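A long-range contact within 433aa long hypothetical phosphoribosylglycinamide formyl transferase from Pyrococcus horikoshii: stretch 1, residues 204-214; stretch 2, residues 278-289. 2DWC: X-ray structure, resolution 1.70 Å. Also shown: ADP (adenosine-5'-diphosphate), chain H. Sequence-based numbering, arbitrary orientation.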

ATOM      1  N   HIS B 204      19.882  18.914  30.215  1.00 36.14           N
ATOM      2  CA  HIS B 204      18.537  19.027  29.674  1.00 39.41           C
ATOM      3  C   HIS B 204      18.506  20.044  28.547  1.00 44.93           C
ATOM      4  O   HIS B 204      18.932  21.187  28.720  1.00 42.98           O
ATOM      5  CB  HIS B 204      17.546  19.453  30.758  1.00 46.58           C
ATOM      6  CG  HIS B 204      16.151  19.646  30.248  1.00 47.22           C
ATOM      7  ND1 HIS B 204      15.368  18.599  29.811  1.00 49.25           N
ATOM      8  CD2 HIS B 204      15.408  20.766  30.083  1.00 49.82           C
ATOM      9  CE1 HIS B 204      14.201  19.064  29.400  1.00 48.87           C
ATOM     10  NE2 HIS B 204      14.200  20.376  29.554  1.00 46.69           N
ATOM     11  N   ILE B 205      18.020  19.633  27.380  1.00 38.61           N
ATOM     12  CA  ILE B 205      17.927  20.545  26.248  1.00 39.92           C
ATOM     13  C   ILE B 205      16.507  21.099  26.190  1.00 41.49           C
ATOM     14  O   ILE B 205      15.529  20.344  26.186  1.00 36.70           O
ATOM     15  CB  ILE B 205      18.240  19.839  24.904  1.00 42.32           C
ATOM     16  CG1 ILE B 205      19.668  19.275  24.919  1.00 41.01           C
ATOM     17  CG2 ILE B 205      18.122  20.835  23.758  1.00 34.74           C
ATOM     18  CD1 ILE B 205      20.732  20.337  25.202  1.00 44.31           C
ATOM     19  N   ASP B 206      16.387  22.420  26.203  1.00 45.13           N
ATOM     20  CA  ASP B 206      15.068  23.031  26.116  1.00 50.21           C
ATOM     21  C   ASP B 206      14.855  23.224  24.620  1.00 48.16           C
ATOM     22  O   ASP B 206      15.331  24.198  24.036  1.00 58.83           O
ATOM     23  CB  ASP B 206      15.043  24.386  26.834  1.00 51.82           C
ATOM     24  CG  ASP B 206      13.636  24.965  26.937  1.00 58.80           C
ATOM     25  OD1 ASP B 206      13.527  26.188  27.162  1.00 61.52           O
ATOM     26  OD2 ASP B 206      12.644  24.201  26.802  1.00 53.02           O
ATOM     27  N   PHE B 207      14.173  22.275  23.989  1.00 46.83           N
ATOM     28  CA  PHE B 207      13.943  22.380  22.555  1.00 35.05           C
ATOM     29  C   PHE B 207      12.477  22.659  22.233  1.00 29.87           C
ATOM     30  O   PHE B 207      11.587  22.454  23.062  1.00 32.96           O
ATOM     31  CB  PHE B 207      14.413  21.093  21.845  1.00 36.30           C
ATOM     32  CG  PHE B 207      13.763  19.847  22.356  1.00 31.87           C
ATOM     33  CD1 PHE B 207      14.451  18.994  23.215  1.00 38.95           C
ATOM     34  CD2 PHE B 207      12.455  19.531  22.007  1.00 33.50           C
ATOM     35  CE1 PHE B 207      13.848  17.848  23.718  1.00 37.26           C
ATOM     36  CE2 PHE B 207      11.830  18.383  22.504  1.00 36.89           C
ATOM     37  CZ  PHE B 207      12.528  17.534  23.364  1.00 37.48           C
ATOM     38  N   ASP B 208      12.248  23.136  21.018  1.00 31.55           N
ATOM     39  CA  ASP B 208      10.911  23.447  20.528  1.00 29.16           C
ATOM     40  C   ASP B 208      10.246  22.168  20.048  1.00 30.89           C
ATOM     41  O   ASP B 208       9.059  21.935  20.292  1.00 31.28           O
ATOM     42  CB  ASP B 208      11.008  24.412  19.351  1.00 41.37           C
ATOM     43  CG  ASP B 208      11.551  25.775  19.747  1.00 48.31           C
ATOM     44  OD1 ASP B 208      12.120  26.453  18.863  1.00 46.59           O
ATOM     45  OD2 ASP B 208      11.388  26.160  20.927  1.00 43.07           O
ATOM     46  N   VAL B 209      11.019  21.341  19.357  1.00 28.33           N
ATOM     47  CA  VAL B 209      10.460  20.097  18.843  1.00 31.64           C
ATOM     48  C   VAL B 209      11.553  19.089  18.555  1.00 29.27           C
ATOM     49  O   VAL B 209      12.703  19.451  18.345  1.00 26.80           O
ATOM     50  CB  VAL B 209       9.680  20.371  17.544  1.00 28.93           C
ATOM     51  CG1 VAL B 209      10.645  20.840  16.446  1.00 26.18           C
ATOM     52  CG2 VAL B 209       8.871  19.132  17.114  1.00 38.41           C
ATOM     53  N   GLU B 210      11.183  17.814  18.555  1.00 25.21           N
ATOM     54  CA  GLU B 210      12.144  16.752  18.241  1.00 24.33           C
ATOM     55  C   GLU B 210      11.798  16.345  16.819  1.00 26.48           C
ATOM     56  O   GLU B 210      10.617  16.321  16.448  1.00 24.66           O
ATOM     57  CB  GLU B 210      11.927  15.533  19.123  1.00 29.38           C
ATOM     58  CG  GLU B 210      11.798  15.785  20.583  1.00 43.09           C
ATOM     59  CD  GLU B 210      11.644  14.491  21.347  1.00 40.63           C
ATOM     60  OE1 GLU B 210      10.828  14.467  22.284  1.00 40.79           O
ATOM     61  OE2 GLU B 210      12.346  13.499  21.011  1.00 44.28           O
ATOM     62  N   VAL B 211      12.806  16.001  16.031  1.00 25.03           N
ATOM     63  CA  VAL B 211      12.557  15.599  14.650  1.00 23.07           C
ATOM     64  C   VAL B 211      13.302  14.313  14.306  1.00 21.75           C
ATOM     65  O   VAL B 211      14.329  13.988  14.889  1.00 24.42           O
ATOM     66  CB  VAL B 211      13.009  16.671  13.643  1.00 29.63           C
ATOM     67  CG1 VAL B 211      12.209  17.980  13.841  1.00 29.82           C
ATOM     68  CG2 VAL B 211      14.486  16.921  13.824  1.00 26.23           C
ATOM     69  N   THR B 212      12.743  13.567  13.364  1.00 20.85           N
ATOM     70  CA  THR B 212      13.403  12.346  12.900  1.00 17.65           C
ATOM     71  C   THR B 212      13.746  12.643  11.462  1.00 18.61           C
ATOM     72  O   THR B 212      12.844  13.016  10.687  1.00 20.97           O
ATOM     73  CB  THR B 212      12.426  11.148  12.848  1.00 21.15           C
ATOM     74  OG1 THR B 212      11.885  10.872  14.153  1.00 23.67           O
ATOM     75  CG2 THR B 212      13.177   9.911  12.369  1.00 23.32           C
ATOM     76  N   GLU B 213      15.035  12.591  11.103  1.00 17.83           N
ATOM     77  CA  GLU B 213      15.405  12.777   9.713  1.00 17.31           C
ATOM     78  C   GLU B 213      15.611  11.372   9.128  1.00 17.82           C
ATOM     79  O   GLU B 213      16.518  10.622   9.561  1.00 19.21           O
ATOM     80  CB  GLU B 213      16.698  13.595   9.573  1.00 20.71           C
ATOM     81  CG  GLU B 213      17.128  13.773   8.120  1.00 17.49           C
ATOM     82  CD  GLU B 213      16.028  14.343   7.225  1.00 20.70           C
ATOM     83  OE1 GLU B 213      15.286  15.222   7.706  1.00 20.63           O
ATOM     84  OE2 GLU B 213      15.910  13.934   6.033  1.00 19.38           O
ATOM     85  N   LEU B 214      14.782  11.029   8.132  1.00 18.85           N
ATOM     86  CA  LEU B 214      14.817   9.687   7.529  1.00 19.25           C
ATOM     87  C   LEU B 214      15.783   9.576   6.378  1.00 18.04           C
ATOM     88  O   LEU B 214      15.398   9.246   5.251  1.00 17.67           O
ATOM     89  CB  LEU B 214      13.389   9.331   7.087  1.00 18.81           C
ATOM     90  CG  LEU B 214      12.410   9.239   8.268  1.00 25.11           C
ATOM     91  CD1 LEU B 214      10.952   9.266   7.728  1.00 21.55           C
ATOM     92  CD2 LEU B 214      12.696   7.955   9.094  1.00 26.71           C
TER
HETATM   93  PB  ADP H 502      14.837   6.333  24.046  1.00 75.03           P
HETATM   94  O1B ADP H 502      15.009   5.596  22.774  1.00 77.88           O
HETATM   95  O2B ADP H 502      13.421   6.961  24.492  1.00 79.04           O
HETATM   96  O3B ADP H 502      15.845   6.138  25.284  1.00 74.12           O
HETATM   97  PA  ADP H 502      15.962   8.819  24.695  1.00 45.27           P
HETATM   98  O1A ADP H 502      16.014   8.255  26.063  1.00 70.72           O
HETATM   99  O2A ADP H 502      17.420   9.292  24.205  1.00 55.90           O
HETATM  100  O3A ADP H 502      15.455   7.752  23.602  1.00 70.87           O
HETATM  101  O5' ADP H 502      14.987  10.093  24.605  1.00 56.51           O
HETATM  102  C5' ADP H 502      13.608   9.973  24.961  1.00 51.07           C
HETATM  103  C4' ADP H 502      13.024  11.374  25.144  1.00 55.00           C
HETATM  104  O4' ADP H 502      13.469  11.994  26.361  1.00 44.72           O
HETATM  105  C3' ADP H 502      13.542  12.283  24.030  1.00 54.03           C
HETATM  106  O3' ADP H 502      12.763  12.066  22.851  1.00 56.85           O
HETATM  107  C2' ADP H 502      13.169  13.620  24.664  1.00 49.53           C
HETATM  108  O2' ADP H 502      11.746  13.760  24.670  1.00 49.12           O
HETATM  109  C1' ADP H 502      13.670  13.394  26.091  1.00 47.83           C
HETATM  110  N9  ADP H 502      15.124  13.660  26.194  1.00 45.52           N
HETATM  111  C8  ADP H 502      16.100  12.762  26.113  1.00 42.23           C
HETATM  112  N7  ADP H 502      17.277  13.369  26.275  1.00 34.96           N
HETATM  113  C5  ADP H 502      17.045  14.659  26.465  1.00 40.79           C
HETATM  114  C6  ADP H 502      17.856  15.773  26.675  1.00 42.75           C
HETATM  115  N6  ADP H 502      19.174  15.637  26.771  1.00 32.22           N
HETATM  116  N1  ADP H 502      17.280  16.975  26.812  1.00 34.78           N
HETATM  117  C2  ADP H 502      15.968  17.118  26.757  1.00 37.62           C
HETATM  118  N3  ADP H 502      15.168  16.082  26.563  1.00 40.78           N
HETATM  119  C4  ADP H 502      15.671  14.852  26.413  1.00 45.22           C
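Stretch 2 278-289: VEMFVKGDKVWA

Stretch 2 lies alongside stretch 1 as an antiparallel β-strand. Strand 278-283 pairs with strand 209-213 at a closest axial approach of 4.7 Å, with 153° between their N-to-C directions, and then reverses through a type II' turn, Lys283 to Lys286, into strand 286-289. The positive phi of Gly284 (66°) suits its place in that turn. The ladder is regular: Glu213 N donates to Val278 O (2.8 Å) and Val278 N to Glu213 O (2.9 Å), while Val211 N to Met280 O and Met280 N to Val211 O both measure 2.9 Å. Toward its end Val282 O receives Asp208 N at 2.7 Å and, weakly, Val209 N at 3.3 Å, whereas Val282 N returns a bond to Val209 O at 3.0 Å.

Side chains alternate between the two faces. On one, Val209, Val211 and Glu213 meet Val282, Met280 and Val278. Val211 (m) sets CG2 3.8 Å from Met280 CB and 4.0 Å from Val282 CG2; the t rotamer of Val282 turns its own CG2 to this contact. Glu213 starts out on the same face, but its t, p conformation leads the carboxylate away from stretch 2, leaving CB 4.2 Å from Met280 CE.

The other face is more polar and carries the nucleotide. Glu279 folds back through m, m torsions, so that its carboxylate reaches the neighbouring strand, where Thr212 OG1 (chi1 m) donates to Glu279 OE2 at 2.6 Å. Glu210 is instead extended at chi2 (t) and accepts both ribose hydroxyls of ADP, O2' on OE1 (2.7 Å) and O3' on OE2 (a very short 2.4 Å). A water donates to Glu210 OE2 (2.7 Å) and Glu279 OE1 (2.9 Å), linking the two carboxylates.

Phe281, at m, lays its ring against that of Phe207, which adopts p; the offset stack has centroids 4.6 Å apart and planes at 11°, with Phe207 CE1 3.6 Å from Phe281 CD1. Both rings also reach the adenine, Phe281 CZ lying 3.6 Å from ADP C5 and the edge of Phe207 bringing CE1 3.6 Å from ADP N3. Ile205 (m, m) points toward stretch 2, placing CB 4.0 Å from Phe281 CD2 and CG2 over the face of the Trp288 six-membered ring, 3.7 Å from its centroid. The backbone N of Ile205 donates a hydrogen bond to ADP N1 at 2.8 Å.

Near the turn, the m rotamer of Asp208 brings OD1 within 3.1 Å of Gly284 N, its hydrogen-bond donor, tying the loop to the hairpin.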

ATOM      1  N   VAL B 278      17.334   9.368  12.102  1.00 18.54           N
ATOM      2  CA  VAL B 278      18.229  10.179  12.941  1.00 20.24           C
ATOM      3  C   VAL B 278      17.404  11.140  13.787  1.00 23.87           C
ATOM      4  O   VAL B 278      16.712  12.007  13.255  1.00 23.27           O
ATOM      5  CB  VAL B 278      19.214  10.968  12.045  1.00 20.84           C
ATOM      6  CG1 VAL B 278      20.237  11.677  12.945  1.00 24.49           C
ATOM      7  CG2 VAL B 278      19.892  10.005  11.037  1.00 24.03           C
ATOM      8  N   GLU B 279      17.520  11.016  15.112  1.00 22.20           N
ATOM      9  CA  GLU B 279      16.736  11.804  16.049  1.00 23.26           C
ATOM     10  C   GLU B 279      17.497  13.059  16.446  1.00 26.23           C
ATOM     11  O   GLU B 279      18.652  12.960  16.807  1.00 25.06           O
ATOM     12  CB  GLU B 279      16.455  10.971  17.295  1.00 23.68           C
ATOM     13  CG  GLU B 279      15.482   9.793  17.071  1.00 25.70           C
ATOM     14  CD  GLU B 279      14.154  10.273  16.518  1.00 37.94           C
ATOM     15  OE1 GLU B 279      13.640  11.308  17.012  1.00 29.26           O
ATOM     16  OE2 GLU B 279      13.627   9.614  15.592  1.00 29.12           O
ATOM     17  N   MET B 280      16.838  14.215  16.375  1.00 22.74           N
ATOM     18  CA  MET B 280      17.474  15.483  16.724  1.00 24.31           C
ATOM     19  C   MET B 280      16.541  16.398  17.501  1.00 28.71           C
ATOM     20  O   MET B 280      15.318  16.269  17.413  1.00 23.06           O
ATOM     21  CB  MET B 280      17.894  16.200  15.451  1.00 23.20           C
ATOM     22  CG  MET B 280      18.984  15.465  14.683  1.00 25.45           C
ATOM     23  SD  MET B 280      19.409  16.302  13.175  1.00 26.97           S
ATOM     24  CE  MET B 280      19.745  15.015  12.045  1.00 27.98           C
ATOM     25  N   PHE B 281      17.120  17.317  18.278  1.00 26.29           N
ATOM     26  CA  PHE B 281      16.323  18.303  19.015  1.00 23.26           C
ATOM     27  C   PHE B 281      16.541  19.635  18.284  1.00 23.40           C
ATOM     28  O   PHE B 281      17.657  19.936  17.850  1.00 23.90           O
ATOM     29  CB  PHE B 281      16.822  18.455  20.478  1.00 22.04           C
ATOM     30  CG  PHE B 281      16.823  17.171  21.268  1.00 27.16           C
ATOM     31  CD1 PHE B 281      15.766  16.267  21.166  1.00 32.30           C
ATOM     32  CD2 PHE B 281      17.845  16.902  22.184  1.00 27.67           C
ATOM     33  CE1 PHE B 281      15.714  15.116  21.963  1.00 30.02           C
ATOM     34  CE2 PHE B 281      17.810  15.765  22.989  1.00 25.20           C
ATOM     35  CZ  PHE B 281      16.736  14.862  22.885  1.00 30.91           C
ATOM     36  N   VAL B 282      15.482  20.435  18.152  1.00 27.02           N
ATOM     37  CA  VAL B 282      15.596  21.722  17.472  1.00 27.50           C
ATOM     38  C   VAL B 282      15.071  22.858  18.341  1.00 26.72           C
ATOM     39  O   VAL B 282      13.987  22.760  18.923  1.00 27.37           O
ATOM     40  CB  VAL B 282      14.780  21.746  16.142  1.00 25.93           C
ATOM     41  CG1 VAL B 282      14.925  23.130  15.459  1.00 27.75           C
ATOM     42  CG2 VAL B 282      15.272  20.646  15.198  1.00 22.35           C
ATOM     43  N   LYS B 283      15.843  23.940  18.425  1.00 29.78           N
ATOM     44  CA  LYS B 283      15.402  25.115  19.192  1.00 34.40           C
ATOM     45  C   LYS B 283      15.831  26.282  18.301  1.00 31.57           C
ATOM     46  O   LYS B 283      17.014  26.610  18.224  1.00 30.65           O
ATOM     47  CB  LYS B 283      16.107  25.181  20.550  1.00 41.33           C
ATOM     48  CG  LYS B 283      15.332  26.013  21.575  1.00 46.54           C
ATOM     49  CD  LYS B 283      16.255  26.807  22.453  1.00 51.36           C
ATOM     50  CE  LYS B 283      15.454  27.738  23.350  1.00 52.96           C
ATOM     51  NZ  LYS B 283      16.316  28.885  23.782  1.00 63.31           N
ATOM     52  N   GLY B 284      14.878  26.870  17.582  1.00 36.37           N
ATOM     53  CA  GLY B 284      15.223  27.935  16.662  1.00 35.62           C
ATOM     54  C   GLY B 284      16.078  27.381  15.535  1.00 41.02           C
ATOM     55  O   GLY B 284      15.694  26.400  14.891  1.00 35.91           O
ATOM     56  N   ASP B 285      17.240  27.981  15.287  1.00 33.36           N
ATOM     57  CA  ASP B 285      18.111  27.501  14.224  1.00 31.23           C
ATOM     58  C   ASP B 285      19.121  26.480  14.774  1.00 27.58           C
ATOM     59  O   ASP B 285      19.909  25.914  14.005  1.00 35.88           O
ATOM     60  CB  ASP B 285      18.902  28.651  13.582  1.00 39.99           C
ATOM     61  CG  ASP B 285      18.033  29.585  12.719  1.00 51.60           C
ATOM     62  OD1 ASP B 285      18.610  30.529  12.126  1.00 51.71           O
ATOM     63  OD2 ASP B 285      16.796  29.389  12.617  1.00 36.87           O
ATOM     64  N   LYS B 286      19.138  26.292  16.093  1.00 29.76           N
ATOM     65  CA  LYS B 286      20.077  25.361  16.714  1.00 29.13           C
ATOM     66  C   LYS B 286      19.565  23.908  16.709  1.00 32.80           C
ATOM     67  O   LYS B 286      18.409  23.639  17.072  1.00 28.05           O
ATOM     68  CB  LYS B 286      20.402  25.763  18.157  1.00 38.50           C
ATOM     69  CG  LYS B 286      21.547  24.910  18.703  1.00 49.25           C
ATOM     70  CD  LYS B 286      22.404  25.599  19.756  1.00 53.62           C
ATOM     71  CE  LYS B 286      23.810  24.971  19.793  1.00 50.02           C
ATOM     72  NZ  LYS B 286      23.809  23.530  19.358  1.00 56.62           N
ATOM     73  N   VAL B 287      20.445  22.981  16.338  1.00 30.08           N
ATOM     74  CA  VAL B 287      20.066  21.557  16.269  1.00 28.70           C
ATOM     75  C   VAL B 287      21.072  20.690  17.041  1.00 31.46           C
ATOM     76  O   VAL B 287      22.288  20.913  16.971  1.00 29.17           O
ATOM     77  CB  VAL B 287      20.008  21.107  14.779  1.00 31.08           C
ATOM     78  CG1 VAL B 287      19.527  19.639  14.652  1.00 27.21           C
ATOM     79  CG2 VAL B 287      19.071  22.032  14.007  1.00 23.98           C
ATOM     80  N   TRP B 288      20.560  19.730  17.801  1.00 28.77           N
ATOM     81  CA  TRP B 288      21.416  18.802  18.556  1.00 29.62           C
ATOM     82  C   TRP B 288      21.080  17.378  18.119  1.00 32.87           C
ATOM     83  O   TRP B 288      19.899  17.060  18.000  1.00 27.43           O
ATOM     84  CB  TRP B 288      21.116  18.881  20.047  1.00 28.64           C
ATOM     85  CG  TRP B 288      21.481  20.171  20.735  1.00 35.54           C
ATOM     86  CD1 TRP B 288      22.631  20.422  21.449  1.00 40.18           C
ATOM     87  CD2 TRP B 288      20.660  21.347  20.862  1.00 36.56           C
ATOM     88  NE1 TRP B 288      22.565  21.678  22.020  1.00 35.97           N
ATOM     89  CE2 TRP B 288      21.373  22.268  21.677  1.00 38.07           C
ATOM     90  CE3 TRP B 288      19.394  21.711  20.375  1.00 33.57           C
ATOM     91  CZ2 TRP B 288      20.855  23.531  22.017  1.00 38.19           C
ATOM     92  CZ3 TRP B 288      18.875  22.979  20.717  1.00 40.93           C
ATOM     93  CH2 TRP B 288      19.611  23.865  21.531  1.00 34.61           C
ATOM     94  N   ALA B 289      22.091  16.532  17.900  1.00 31.01           N
ATOM     95  CA  ALA B 289      21.850  15.128  17.538  1.00 25.53           C
ATOM     96  C   ALA B 289      21.589  14.382  18.816  1.00 28.16           C
ATOM     97  O   ALA B 289      22.329  14.534  19.790  1.00 24.12           O
ATOM     98  CB  ALA B 289      23.063  14.503  16.823  1.00 23.81           C
TER
HETATM   99  O   HOH W   1      14.388  12.459  19.527  1.00 39.37           O